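Local coordinates for Pvc2 (Photorhabdus asymbiotica subsp. asymbiotica, PDB 6J0B), which probably forms the contractile sheath around the inner tube of an extracellular, phage-tail-like injection system, here in its extended state, at residues N38-D44 against K87-K93. Residues are numbered along the deposited sequence; the frame is centred on the assembly and turned at random.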
loop_
_atom_site.group_PDB
_atom_site.type_symbol
_atom_site.label_atom_id
_atom_site.label_comp_id
_atom_site.label_asym_id
_atom_site.label_seq_id
_atom_site.Cartn_x
_atom_site.Cartn_y
_atom_site.Cartn_z
ATOM N N ASN A 38 -18.520 -57.827 52.592
ATOM C CA ASN A 38 -18.288 -56.407 52.351
ATOM C C ASN A 38 -19.109 -55.645 53.383
ATOM O O ASN A 38 -20.343 -55.652 53.331
ATOM C CB ASN A 38 -18.672 -56.003 50.930
ATOM C CG ASN A 38 -18.135 -54.636 50.543
ATOM O OD1 ASN A 38 -18.547 -53.614 51.089
ATOM N ND2 ASN A 38 -17.219 -54.614 49.585
ATOM N N GLN A 39 -18.423 -54.983 54.311
ATOM C CA GLN A 39 -19.080 -54.379 55.461
ATOM C C GLN A 39 -19.678 -53.010 55.171
ATOM O O GLN A 39 -20.343 -52.449 56.048
ATOM C CB GLN A 39 -18.088 -54.259 56.622
ATOM C CG GLN A 39 -16.963 -53.249 56.396
ATOM C CD GLN A 39 -15.754 -53.838 55.682
ATOM O OE1 GLN A 39 -15.834 -54.897 55.059
ATOM N NE2 GLN A 39 -14.622 -53.150 55.779
ATOM N N TYR A 40 -19.473 -52.461 53.976
ATOM C CA TYR A 40 -19.867 -51.080 53.731
ATOM C C TYR A 40 -21.261 -50.946 53.141
ATOM O O TYR A 40 -21.968 -49.984 53.454
ATOM C CB TYR A 40 -18.850 -50.399 52.820
ATOM C CG TYR A 40 -17.607 -49.984 53.558
ATOM C CD1 TYR A 40 -17.602 -48.843 54.349
ATOM C CD2 TYR A 40 -16.442 -50.735 53.478
ATOM C CE1 TYR A 40 -16.470 -48.455 55.034
ATOM C CE2 TYR A 40 -15.302 -50.353 54.156
ATOM C CZ TYR A 40 -15.323 -49.213 54.934
ATOM O OH TYR A 40 -14.192 -48.829 55.615
ATOM N N ILE A 41 -21.684 -51.874 52.289
ATOM C CA ILE A 41 -23.015 -51.826 51.700
ATOM C C ILE A 41 -23.862 -52.930 52.318
ATOM O O ILE A 41 -23.345 -53.968 52.750
ATOM C CB ILE A 41 -22.982 -51.924 50.160
ATOM C CG1 ILE A 41 -22.651 -53.330 49.673
ATOM C CG2 ILE A 41 -21.980 -50.940 49.585
ATOM C CD1 ILE A 41 -23.067 -53.551 48.254
ATOM N N SER A 42 -25.161 -52.678 52.400
ATOM C CA SER A 42 -26.104 -53.614 52.983
ATOM C C SER A 42 -26.771 -54.440 51.891
ATOM O O SER A 42 -26.705 -54.113 50.704
ATOM C CB SER A 42 -27.160 -52.867 53.798
ATOM O OG SER A 42 -28.258 -53.705 54.112
ATOM N N GLU A 43 -27.407 -55.530 52.307
ATOM C CA GLU A 43 -28.211 -56.313 51.386
ATOM C C GLU A 43 -29.457 -55.541 50.973
ATOM O O GLU A 43 -29.942 -54.659 51.688
ATOM C CB GLU A 43 -28.646 -57.631 52.019
ATOM C CG GLU A 43 -27.681 -58.786 51.897
ATOM C CD GLU A 43 -28.221 -60.026 52.580
ATOM O OE1 GLU A 43 -27.453 -60.987 52.784
ATOM O OE2 GLU A 43 -29.424 -60.033 52.922
ATOM N N ASP A 44 -29.954 -55.879 49.782
ATOM C CA ASP A 44 -31.298 -55.554 49.304
ATOM C C ASP A 44 -31.555 -54.057 49.157
ATOM O O ASP A 44 -32.707 -53.621 49.224
ATOM C CB ASP A 44 -32.371 -56.191 50.195
ATOM C CG ASP A 44 -32.655 -57.630 49.819
ATOM O OD1 ASP A 44 -32.988 -57.879 48.643
ATOM O OD2 ASP A 44 -32.535 -58.513 50.693
ATOM N N LYS A 87 -25.300 -55.853 46.287
ATOM C CA LYS A 87 -24.655 -57.080 46.729
ATOM C C LYS A 87 -25.133 -58.260 45.892
ATOM O O LYS A 87 -26.253 -58.273 45.376
ATOM C CB LYS A 87 -24.921 -57.331 48.211
ATOM C CG LYS A 87 -23.684 -57.144 49.066
ATOM C CD LYS A 87 -23.963 -57.331 50.540
ATOM C CE LYS A 87 -22.710 -57.065 51.353
ATOM N NZ LYS A 87 -22.960 -57.166 52.814
ATOM N N THR A 88 -24.265 -59.264 45.763
ATOM C CA THR A 88 -24.430 -60.271 44.723
ATOM C C THR A 88 -25.503 -61.307 45.036
ATOM O O THR A 88 -26.015 -61.938 44.106
ATOM C CB THR A 88 -23.093 -60.973 44.455
ATOM O OG1 THR A 88 -23.249 -61.918 43.392
ATOM C CG2 THR A 88 -22.585 -61.693 45.697
ATOM N N THR A 89 -25.868 -61.498 46.302
ATOM C CA THR A 89 -26.881 -62.494 46.628
ATOM C C THR A 89 -28.290 -61.933 46.560
ATOM O O THR A 89 -29.230 -62.672 46.246
ATOM C CB THR A 89 -26.627 -63.081 48.015
ATOM O OG1 THR A 89 -26.628 -62.030 48.989
ATOM C CG2 THR A 89 -25.288 -63.794 48.032
ATOM N N SER A 90 -28.455 -60.645 46.849
ATOM C CA SER A 90 -29.708 -59.943 46.624
ATOM C C SER A 90 -29.727 -59.226 45.285
ATOM O O SER A 90 -30.511 -58.290 45.104
ATOM C CB SER A 90 -29.961 -58.944 47.751
ATOM O OG SER A 90 -29.043 -57.869 47.684
ATOM N N LEU A 91 -28.881 -59.648 44.345
ATOM C CA LEU A 91 -28.715 -58.917 43.094
ATOM C C LEU A 91 -29.897 -59.118 42.156
ATOM O O LEU A 91 -30.226 -58.220 41.375
ATOM C CB LEU A 91 -27.410 -59.351 42.426
ATOM C CG LEU A 91 -26.947 -58.697 41.129
ATOM C CD1 LEU A 91 -25.501 -58.275 41.238
ATOM C CD2 LEU A 91 -27.118 -59.668 39.985
ATOM N N GLU A 92 -30.561 -60.269 42.230
ATOM C CA GLU A 92 -31.667 -60.569 41.331
ATOM C C GLU A 92 -32.969 -59.888 41.731
ATOM O O GLU A 92 -33.956 -60.000 40.998
ATOM C CB GLU A 92 -31.887 -62.083 41.248
ATOM C CG GLU A 92 -32.600 -62.693 42.450
ATOM C CD GLU A 92 -31.687 -62.904 43.643
ATOM O OE1 GLU A 92 -32.173 -62.808 44.790
ATOM O OE2 GLU A 92 -30.483 -63.163 43.434
ATOM N N LYS A 93 -33.001 -59.191 42.865
ATOM C CA LYS A 93 -34.199 -58.494 43.308
ATOM C C LYS A 93 -34.159 -56.997 43.045
ATOM O O LYS A 93 -35.217 -56.378 42.906
ATOM C CB LYS A 93 -34.422 -58.725 44.805
ATOM C CG LYS A 93 -34.568 -60.183 45.193
ATOM C CD LYS A 93 -34.694 -60.346 46.698
ATOM C CE LYS A 93 -35.935 -59.648 47.235
ATOM N NZ LYS A 93 -36.109 -59.867 48.698
#
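Residues 38-44, an irregular loop, pass the end of strand 83-87 and the turn that follows it, coming closest where the CA of Asp44 lies 5.4 Å from that of Ser90. Lys87 reaches into the bend of the loop. Its chain is extended beyond CG, which carries the ammonium to two backbone carbonyls: NZ donates to Asn38 O at 3.1 Å, tilted 19° from the carbonyl plane, and more weakly to Ile41 O. A long side chain with an apolar stem and a charged end suits this place, since its methylenes also flank Ile41; the two side chains run past each other in opposite directions, with Ile41 CD1 3.7 Å from Lys87 CG. Asn38 shapes the bend through an Asx turn, its OD1 accepting from Tyr40 N. The short side chain of Ser90 suits the close approach: chi1 near 70° sets OG facing the loop, where it accepts from Asp44 N at 3.0 Å (N-H...O 152°). Asp44 OD1 then faces Lys93 NZ in a long salt bridge of 3.7 Å. The contact thus pins the connection from strand 31-34 to 47-49, the outermost strand at one edge of the mixed sheet within this chain, to the turn after its antiparallel neighbour 83-87.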